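Local coordinates for probable adenylyl-sulfate kinase (Synechocystis sp., PDB 5CB8), which phosphorylates adenosine 5'-phosphosulfate with ATP to give 3'-phosphoadenylyl sulfate, the activated form of sulfate, at residues E124-A129 with E162-P167. Sequence-based numbering, arbitrary orientation.
Sequences EVFVNA and EPPTNP
The pyrrolidine ring of P164 wedges between the side chains of E124 and F126, two residues on the same side of strand 122-127. Its CD sits over the centre of the F126 ring in a CH-pi contact, 3.7 Å from the centroid and 12° off the ring normal, while CB of N128 covers the opposite face, sandwiching the phenyl ring. On its other flank P164 CG lies 3.5 Å from E124 OE2. The extended glutamate chain, its CG anti to the backbone N (chi1 -177°), carries the carboxylate across the proline. There OE2 forms a salt bridge with R112. P167 closes the same patch, its CB 3.5 Å from E124 O and also against F126 CB. Packing is looser toward solvent, where a water donates a 2.7 Å hydrogen bond to E124 OE1 and takes one from N166 N, and exposed P163 brings its CB to F126 CZ at 3.7 Å, obliquely to the ring. Beyond P167 the chain enters strand 169-171, which pairs in parallel with 122-127 at the edge of the sheet within this chain; on the other side of 122-127 runs strand 26-31, whose T31, just before the loop that probably binds ATP, also touches P164.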
loop_
_atom_site.group_PDB
_atom_site.type_symbol
_atom_site.label_atom_id
_atom_site.label_comp_id
_atom_site.label_asym_id
_atom_site.label_seq_id
_atom_site.Cartn_x
_atom_site.Cartn_y
_atom_site.Cartn_z
ATOM N N GLU B 124 -6.454 9.519 16.041
ATOM C CA GLU B 124 -7.597 10.024 15.281
ATOM C C GLU B 124 -7.711 11.533 15.487
ATOM O O GLU B 124 -7.896 12.005 16.611
ATOM C CB GLU B 124 -8.895 9.339 15.732
ATOM C CG GLU B 124 -10.141 9.753 14.937
ATOM C CD GLU B 124 -11.409 9.086 15.457
ATOM O OE1 GLU B 124 -11.585 8.994 16.692
ATOM O OE2 GLU B 124 -12.241 8.655 14.633
ATOM N N VAL B 125 -7.605 12.286 14.401
ATOM C CA VAL B 125 -7.701 13.733 14.479
ATOM C C VAL B 125 -9.003 14.159 13.801
ATOM O O VAL B 125 -9.172 13.959 12.598
ATOM C CB VAL B 125 -6.490 14.397 13.788
ATOM C CG1 VAL B 125 -6.577 15.918 13.890
ATOM C CG2 VAL B 125 -5.178 13.900 14.413
ATOM N N PHE B 126 -9.934 14.712 14.578
ATOM C CA PHE B 126 -11.206 15.198 14.038
ATOM C C PHE B 126 -11.012 16.632 13.543
ATOM O O PHE B 126 -10.914 17.564 14.341
ATOM C CB PHE B 126 -12.281 15.161 15.136
ATOM C CG PHE B 126 -13.661 15.582 14.681
ATOM C CD1 PHE B 126 -13.977 15.686 13.330
ATOM C CD2 PHE B 126 -14.643 15.871 15.621
ATOM C CE1 PHE B 126 -15.245 16.074 12.922
ATOM C CE2 PHE B 126 -15.917 16.254 15.223
ATOM C CZ PHE B 126 -16.216 16.357 13.864
ATOM N N VAL B 127 -10.924 16.799 12.229
ATOM C CA VAL B 127 -10.893 18.124 11.635
ATOM C C VAL B 127 -12.336 18.568 11.489
ATOM O O VAL B 127 -13.039 18.159 10.548
ATOM C CB VAL B 127 -10.171 18.107 10.283
ATOM C CG1 VAL B 127 -10.050 19.528 9.740
ATOM C CG2 VAL B 127 -8.782 17.492 10.450
ATOM N N ASN B 128 -12.775 19.397 12.439
ATOM C CA ASN B 128 -14.185 19.703 12.629
ATOM C C ASN B 128 -14.522 21.125 12.197
ATOM O O ASN B 128 -14.246 22.080 12.926
ATOM C CB ASN B 128 -14.525 19.506 14.116
ATOM C CG ASN B 128 -15.990 19.766 14.445
ATOM O OD1 ASN B 128 -16.830 19.970 13.561
ATOM N ND2 ASN B 128 -16.307 19.728 15.739
ATOM N N ALA B 129 -15.114 21.263 11.012
ATOM C CA ALA B 129 -15.662 22.542 10.560
ATOM C C ALA B 129 -17.163 22.383 10.352
ATOM O O ALA B 129 -17.614 21.325 9.923
ATOM C CB ALA B 129 -14.990 22.977 9.262
ATOM N N GLU B 162 -20.146 10.585 10.083
ATOM C CA GLU B 162 -20.283 10.203 11.483
ATOM C C GLU B 162 -19.094 10.750 12.265
ATOM O O GLU B 162 -17.989 10.218 12.175
ATOM C CB GLU B 162 -20.348 8.676 11.605
ATOM C CG GLU B 162 -21.459 8.048 10.759
ATOM C CD GLU B 162 -21.463 6.530 10.810
ATOM O OE1 GLU B 162 -20.439 5.937 11.217
ATOM O OE2 GLU B 162 -22.491 5.919 10.432
ATOM N N PRO B 163 -19.319 11.821 13.035
ATOM C CA PRO B 163 -18.191 12.497 13.685
ATOM C C PRO B 163 -17.574 11.655 14.794
ATOM O O PRO B 163 -18.297 10.957 15.506
ATOM C CB PRO B 163 -18.837 13.753 14.282
ATOM C CG PRO B 163 -20.266 13.380 14.492
ATOM C CD PRO B 163 -20.614 12.454 13.357
ATOM N N PRO B 164 -16.243 11.705 14.927
ATOM C CA PRO B 164 -15.572 11.023 16.035
ATOM C C PRO B 164 -16.178 11.435 17.375
ATOM O O PRO B 164 -16.456 12.615 17.587
ATOM C CB PRO B 164 -14.139 11.549 15.930
ATOM C CG PRO B 164 -13.946 11.736 14.471
ATOM C CD PRO B 164 -15.276 12.288 13.977
ATOM N N THR B 165 -16.407 10.472 18.256
ATOM C CA THR B 165 -16.950 10.788 19.570
ATOM C C THR B 165 -15.828 10.904 20.596
ATOM O O THR B 165 -15.988 11.543 21.640
ATOM C CB THR B 165 -17.953 9.726 20.031
ATOM O OG1 THR B 165 -17.359 8.426 19.901
ATOM C CG2 THR B 165 -19.228 9.799 19.185
ATOM N N ASN B 166 -14.692 10.281 20.297
ATOM C CA ASN B 166 -13.545 10.340 21.197
ATOM C C ASN B 166 -12.230 10.444 20.438
ATOM O O ASN B 166 -11.356 9.594 20.602
ATOM C CB ASN B 166 -13.508 9.095 22.087
ATOM C CG ASN B 166 -12.514 9.217 23.219
ATOM O OD1 ASN B 166 -12.321 10.304 23.775
ATOM N ND2 ASN B 166 -11.871 8.104 23.568
ATOM N N PRO B 167 -12.072 11.496 19.613
ATOM C CA PRO B 167 -10.824 11.603 18.853
ATOM C C PRO B 167 -9.683 11.936 19.793
ATOM O O PRO B 167 -9.924 12.432 20.899
ATOM C CB PRO B 167 -11.087 12.797 17.931
ATOM C CG PRO B 167 -12.012 13.669 18.736
ATOM C CD PRO B 167 -12.906 12.707 19.482
HETATM O O HOH W 1 -13.840 8.578 18.182
#